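Tyrosyl-tRNA synthetase (PDB 2CYC) catalyses the ATP-dependent attachment of tyrosine to its cognate transfer RNA, by way of a tyrosyl-adenylate intermediate. Local coordinates at residues T50-G55 with E294-R299; A56-F61 with T68-A73. One frame throughout, in Å; residues are numbered along the deposited sequence.

Contact 1 (T50-G55 with E294-R299)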
loop_
_atom_site.group_PDB
_atom_site.type_symbol
_atom_site.label_atom_id
_atom_site.label_comp_id
_atom_site.label_asym_id
_atom_site.label_seq_id
_atom_site.Cartn_x
_atom_site.Cartn_y
_atom_site.Cartn_z
ATOM N N THR A 50 15.173 -7.830 23.036
ATOM C CA THR A 50 15.433 -8.009 21.609
ATOM C C THR A 50 16.510 -9.057 21.333
ATOM O O THR A 50 16.307 -9.989 20.552
ATOM C CB THR A 50 15.862 -6.674 20.985
ATOM O OG1 THR A 50 14.920 -5.667 21.359
ATOM C CG2 THR A 50 15.901 -6.762 19.471
ATOM N N GLY A 51 17.658 -8.906 21.982
ATOM C CA GLY A 51 18.736 -9.844 21.755
ATOM C C GLY A 51 18.600 -11.199 22.422
ATOM O O GLY A 51 18.636 -12.231 21.740
ATOM N N LEU A 52 18.429 -11.206 23.745
ATOM C CA LEU A 52 18.346 -12.458 24.497
ATOM C C LEU A 52 17.130 -13.341 24.244
ATOM O O LEU A 52 17.276 -14.541 24.037
ATOM C CB LEU A 52 18.479 -12.182 26.003
ATOM C CG LEU A 52 19.702 -11.336 26.375
ATOM C CD1 LEU A 52 19.977 -11.501 27.860
ATOM C CD2 LEU A 52 20.927 -11.768 25.554
ATOM N N MET A 53 15.936 -12.767 24.259
ATOM C CA MET A 53 14.745 -13.576 24.041
ATOM C C MET A 53 14.685 -14.099 22.607
ATOM O O MET A 53 14.417 -15.277 22.384
ATOM C CB MET A 53 13.497 -12.765 24.394
ATOM C CG MET A 53 13.505 -12.267 25.844
ATOM S SD MET A 53 13.436 -13.614 27.082
ATOM C CE MET A 53 15.167 -13.858 27.442
ATOM N N ALA A 54 14.937 -13.236 21.630
ATOM C CA ALA A 54 14.929 -13.682 20.236
ATOM C C ALA A 54 16.083 -14.672 20.032
ATOM O O ALA A 54 15.935 -15.691 19.370
ATOM C CB ALA A 54 15.098 -12.491 19.296
ATOM N N GLY A 55 17.231 -14.354 20.619
ATOM C CA GLY A 55 18.399 -15.205 20.499
ATOM C C GLY A 55 18.150 -16.577 21.070
ATOM O O GLY A 55 18.539 -17.581 20.469
ATOM N N GLU A 294 12.952 -15.085 35.839
ATOM C CA GLU A 294 12.219 -16.201 35.274
ATOM C C GLU A 294 12.569 -16.515 33.824
ATOM O O GLU A 294 12.815 -17.665 33.488
ATOM C CB GLU A 294 10.710 -15.963 35.360
ATOM C CG GLU A 294 9.918 -17.164 34.828
ATOM C CD GLU A 294 8.424 -17.003 34.967
ATOM O OE1 GLU A 294 7.702 -17.986 34.710
ATOM O OE2 GLU A 294 7.967 -15.895 35.324
ATOM N N TYR A 295 12.595 -15.492 32.972
ATOM C CA TYR A 295 12.861 -15.697 31.550
ATOM C C TYR A 295 14.310 -15.723 31.071
ATOM O O TYR A 295 14.588 -16.228 29.989
ATOM C CB TYR A 295 12.055 -14.680 30.750
ATOM C CG TYR A 295 10.582 -14.983 30.820
ATOM C CD1 TYR A 295 10.003 -15.912 29.955
ATOM C CD2 TYR A 295 9.771 -14.392 31.798
ATOM C CE1 TYR A 295 8.649 -16.247 30.059
ATOM C CE2 TYR A 295 8.419 -14.722 31.914
ATOM C CZ TYR A 295 7.866 -15.649 31.041
ATOM O OH TYR A 295 6.533 -15.980 31.151
ATOM N N ILE A 296 15.230 -15.185 31.861
ATOM C CA ILE A 296 16.633 -15.208 31.469
ATOM C C ILE A 296 17.374 -16.266 32.283
ATOM O O ILE A 296 17.790 -17.302 31.750
ATOM C CB ILE A 296 17.312 -13.818 31.668
ATOM C CG1 ILE A 296 16.618 -12.766 30.786
ATOM C CG2 ILE A 296 18.793 -13.899 31.302
ATOM C CD1 ILE A 296 17.254 -11.373 30.836
ATOM N N ILE A 297 17.499 -16.027 33.585
ATOM C CA ILE A 297 18.218 -16.943 34.467
ATOM C C ILE A 297 17.669 -18.378 34.503
ATOM O O ILE A 297 18.442 -19.334 34.484
ATOM C CB ILE A 297 18.295 -16.349 35.894
ATOM C CG1 ILE A 297 19.020 -14.993 35.823
ATOM C CG2 ILE A 297 19.024 -17.313 36.834
ATOM C CD1 ILE A 297 19.117 -14.235 37.141
ATOM N N PHE A 298 16.349 -18.535 34.555
ATOM C CA PHE A 298 15.762 -19.876 34.563
ATOM C C PHE A 298 15.144 -20.210 33.212
ATOM O O PHE A 298 14.108 -20.875 33.135
ATOM C CB PHE A 298 14.698 -20.017 35.667
ATOM C CG PHE A 298 15.273 -19.998 37.045
ATOM C CD1 PHE A 298 15.419 -18.800 37.736
ATOM C CD2 PHE A 298 15.773 -21.167 37.613
ATOM C CE1 PHE A 298 16.061 -18.762 38.969
ATOM C CE2 PHE A 298 16.418 -21.140 38.843
ATOM C CZ PHE A 298 16.564 -19.933 39.522
ATOM N N ARG A 299 15.776 -19.724 32.148
ATOM C CA ARG A 299 15.293 -19.997 30.806
ATOM C C ARG A 299 15.236 -21.508 30.663
ATOM O O ARG A 299 14.276 -22.056 30.141
ATOM C CB ARG A 299 16.245 -19.422 29.762
ATOM C CG ARG A 299 15.798 -19.717 28.352
ATOM C CD ARG A 299 16.643 -18.956 27.388
ATOM N NE ARG A 299 18.005 -19.463 27.329
ATOM C CZ ARG A 299 18.411 -20.398 26.477
ATOM N NH1 ARG A 299 17.554 -20.931 25.618
ATOM N NH2 ARG A 299 19.683 -20.773 26.466
#

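Contact 2 (A56-F61 with T68-A73). With TYR (tyrosine), chain C.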
loop_
_atom_site.group_PDB
_atom_site.type_symbol
_atom_site.label_atom_id
_atom_site.label_comp_id
_atom_site.label_asym_id
_atom_site.label_seq_id
_atom_site.Cartn_x
_atom_site.Cartn_y
_atom_site.Cartn_z
ATOM N N ALA A 56 17.506 -16.627 22.236
ATOM C CA ALA A 56 17.191 -17.907 22.864
ATOM C C ALA A 56 16.303 -18.754 21.941
ATOM O O ALA A 56 16.564 -19.936 21.743
ATOM C CB ALA A 56 16.495 -17.677 24.188
ATOM N N LYS A 57 15.264 -18.156 21.359
ATOM C CA LYS A 57 14.390 -18.933 20.479
ATOM C C LYS A 57 15.108 -19.370 19.202
ATOM O O LYS A 57 14.914 -20.493 18.726
ATOM C CB LYS A 57 13.117 -18.150 20.118
ATOM C CG LYS A 57 12.144 -17.948 21.278
ATOM C CD LYS A 57 12.027 -19.202 22.168
ATOM C CE LYS A 57 11.532 -20.429 21.396
ATOM N NZ LYS A 57 11.633 -21.669 22.221
ATOM N N ILE A 58 15.929 -18.484 18.642
ATOM C CA ILE A 58 16.659 -18.834 17.442
ATOM C C ILE A 58 17.507 -20.073 17.751
ATOM O O ILE A 58 17.558 -21.017 16.951
ATOM C CB ILE A 58 17.524 -17.648 16.969
ATOM C CG1 ILE A 58 16.622 -16.620 16.256
ATOM C CG2 ILE A 58 18.614 -18.133 16.039
ATOM C CD1 ILE A 58 17.291 -15.256 16.027
ATOM N N ALA A 59 18.137 -20.088 18.925
ATOM C CA ALA A 59 18.952 -21.230 19.333
ATOM C C ALA A 59 18.085 -22.482 19.424
ATOM O O ALA A 59 18.476 -23.550 18.946
ATOM C CB ALA A 59 19.628 -20.958 20.691
ATOM N N ASP A 60 16.913 -22.356 20.046
ATOM C CA ASP A 60 16.007 -23.497 20.175
ATOM C C ASP A 60 15.577 -24.021 18.813
ATOM O O ASP A 60 15.562 -25.238 18.579
ATOM C CB ASP A 60 14.738 -23.128 20.956
ATOM C CG ASP A 60 15.016 -22.764 22.400
ATOM O OD1 ASP A 60 16.040 -23.218 22.955
ATOM O OD2 ASP A 60 14.192 -22.037 22.988
ATOM N N PHE A 61 15.215 -23.099 17.921
ATOM C CA PHE A 61 14.751 -23.485 16.597
ATOM C C PHE A 61 15.821 -24.254 15.822
ATOM O O PHE A 61 15.520 -25.273 15.193
ATOM C CB PHE A 61 14.276 -22.250 15.794
ATOM C CG PHE A 61 13.096 -21.518 16.419
ATOM C CD1 PHE A 61 12.111 -22.216 17.125
ATOM C CD2 PHE A 61 12.962 -20.136 16.281
ATOM C CE1 PHE A 61 11.006 -21.550 17.681
ATOM C CE2 PHE A 61 11.859 -19.452 16.835
ATOM C CZ PHE A 61 10.878 -20.164 17.538
ATOM N N THR A 68 16.860 -20.852 10.488
ATOM C CA THR A 68 16.612 -19.552 11.085
ATOM C C THR A 68 17.125 -18.344 10.312
ATOM O O THR A 68 18.173 -18.397 9.652
ATOM C CB THR A 68 17.183 -19.527 12.519
ATOM O OG1 THR A 68 18.609 -19.721 12.487
ATOM C CG2 THR A 68 16.544 -20.649 13.344
ATOM N N ARG A 69 16.385 -17.242 10.421
ATOM C CA ARG A 69 16.743 -16.012 9.713
ATOM C C ARG A 69 16.381 -14.746 10.474
ATOM O O ARG A 69 15.301 -14.660 11.064
ATOM C CB ARG A 69 16.036 -15.979 8.348
ATOM C CG ARG A 69 16.170 -14.655 7.578
ATOM C CD ARG A 69 15.403 -14.712 6.269
ATOM N NE ARG A 69 15.811 -15.862 5.462
ATOM C CZ ARG A 69 15.321 -16.151 4.256
ATOM N NH1 ARG A 69 15.756 -17.222 3.605
ATOM N NH2 ARG A 69 14.403 -15.375 3.696
ATOM N N VAL A 70 17.291 -13.774 10.458
ATOM C CA VAL A 70 17.064 -12.471 11.087
ATOM C C VAL A 70 16.788 -11.529 9.907
ATOM O O VAL A 70 17.596 -11.424 8.979
ATOM C CB VAL A 70 18.308 -11.978 11.868
ATOM C CG1 VAL A 70 18.166 -10.487 12.203
ATOM C CG2 VAL A 70 18.477 -12.800 13.148
ATOM N N PHE A 71 15.632 -10.874 9.953
ATOM C CA PHE A 71 15.160 -9.959 8.916
ATOM C C PHE A 71 15.313 -8.514 9.414
ATOM O O PHE A 71 14.659 -8.113 10.385
ATOM C CB PHE A 71 13.684 -10.286 8.643
ATOM C CG PHE A 71 13.082 -9.570 7.462
ATOM C CD1 PHE A 71 13.386 -9.962 6.157
ATOM C CD2 PHE A 71 12.128 -8.565 7.657
ATOM C CE1 PHE A 71 12.745 -9.374 5.062
ATOM C CE2 PHE A 71 11.479 -7.965 6.568
ATOM C CZ PHE A 71 11.790 -8.376 5.266
ATOM N N LEU A 72 16.181 -7.747 8.747
ATOM C CA LEU A 72 16.446 -6.352 9.106
ATOM C C LEU A 72 15.467 -5.497 8.292
ATOM O O LEU A 72 15.663 -5.266 7.090
ATOM C CB LEU A 72 17.903 -6.011 8.769
ATOM C CG LEU A 72 18.925 -7.040 9.280
ATOM C CD1 LEU A 72 20.267 -6.893 8.557
ATOM C CD2 LEU A 72 19.103 -6.881 10.779
ATOM N N ALA A 73 14.412 -5.038 8.959
ATOM C CA ALA A 73 13.342 -4.275 8.306
ATOM C C ALA A 73 13.662 -2.810 8.029
ATOM O O ALA A 73 13.107 -1.923 8.691
ATOM C CB ALA A 73 12.065 -4.388 9.150
HETATM N N TYR C . 7.026 -4.838 13.287
HETATM C CA TYR C . 8.284 -5.395 13.869
HETATM C C TYR C . 8.705 -4.592 15.098
HETATM O O TYR C . 8.096 -3.530 15.348
HETATM C CB TYR C . 9.407 -5.372 12.819
HETATM C CG TYR C . 9.139 -6.268 11.625
HETATM C CD1 TYR C . 8.982 -7.645 11.782
HETATM C CD2 TYR C . 9.044 -5.739 10.336
HETATM C CE1 TYR C . 8.729 -8.477 10.678
HETATM C CE2 TYR C . 8.803 -6.556 9.232
HETATM C CZ TYR C . 8.642 -7.920 9.406
HETATM O OH TYR C . 8.390 -8.722 8.306
HETATM O OXT TYR C . 9.643 -5.031 15.793
#

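Contact 1 (T50-G55 with E294-R299)
The backbone oxygen of Tyr295 is met by the end of Met53: the methyl CE lies 3.5 Å from Tyr295 O, while the sulfur SD sits a little farther off. Everything else that meets across this contact is carbon or sulfur. SD rests against Tyr295 CB at 4.1 Å, and CE continues to Ile296 CG1 at 3.8 Å. Methionine suits the place because its slender chain can bend, at chi2 (-65°) and again at chi3 (95°), to lay CE against both the carbonyl and the isoleucine. Its chain runs at roughly a right angle to both partners. Beside it Leu52 extends CD1 to Ile296 CD1, 4.0 Å away. The helix carrying Leu52 and Met53, 48-63, begins within the HLGT form of the class I HIGH signature, whose last residue is Thr50, and follows strand 36-40, the first of the parallel strands of the Rossmann-type catalytic fold; helix 288-297 comes after the KMSKS region in the chain and ends here. If Met53 were an alanine, Tyr295 CB and Ile296 CG1 would probably face a gap between the two helices, bridged mainly by the Leu52 methyl. Helix 336-350 adds Leu350 against Leu52 and Tyr346 against Ile296, so both branched aliphatic side chains are buried on that side as well. The Tyr295 ring leads away from Met53 and stacks with His224.

Contact 2 (A56-F61 with T68-A73)
Ile58 and Thr68 meet obliquely, whereas Ile58 and Val70 cross at about a right angle, and one branched side chain thus serves both Thr68 and Val70. The Ile58 branches divide the work: CG2 lies over Thr68, 3.9 Å from OG1, while CD1, at the end of the longer arm, touches Val70 CG2 at 4.0 Å. Thr68 turns its methyl to the helix, with OG1 set between the backbone N and the carbonyl carbon (chi1 62°); CG2 thereby packs 3.7 Å from Phe61 CB and also near Ile58 O. Beta-branched threonine and valine suit these positions, offering compact methyls close to the backbone. The Phe61 ring leads off to His36 and His185. On another side of the helix Lys57 NZ forms a 2.7 Å salt bridge with Asp60 OD2, and Lys12 is a second partner of Asp60. Farther along the strand, Ala73 CB lies 3.5 Å from CD2 of the bound tyrosine, whose hydroxyl approaches the Phe71 ring obliquely. The pairing closes a beta-alpha-beta crossover: helix 48-63 leads from strand 36-40 to its parallel neighbour 69-72, which lies between 36-40 and 117-120, while helix 87-108 meets Ile58 through Ile106.

In the fold
Both contacts use helix 48-63, and their centres are 13 Å apart. Contact 1 takes the earlier turns of the helix and joins them to helix 288-297, more than two hundred residues later; contact 2 takes the next turns and joins them to strand 69-72 after a short link, within the span that contact 1 brings together. They touch: Arg299 CD packs on Ala56 CB at 3.4 Å. The helix therefore ties the parallel core of the catalytic sheet, whose strand 69-72 leads into the tyrosine pocket at Phe71 and Ala73, to the later helical part of the chain. Contact 1 stands off from that pocket, with the Met53 side chain about 12 Å from bound tyrosine.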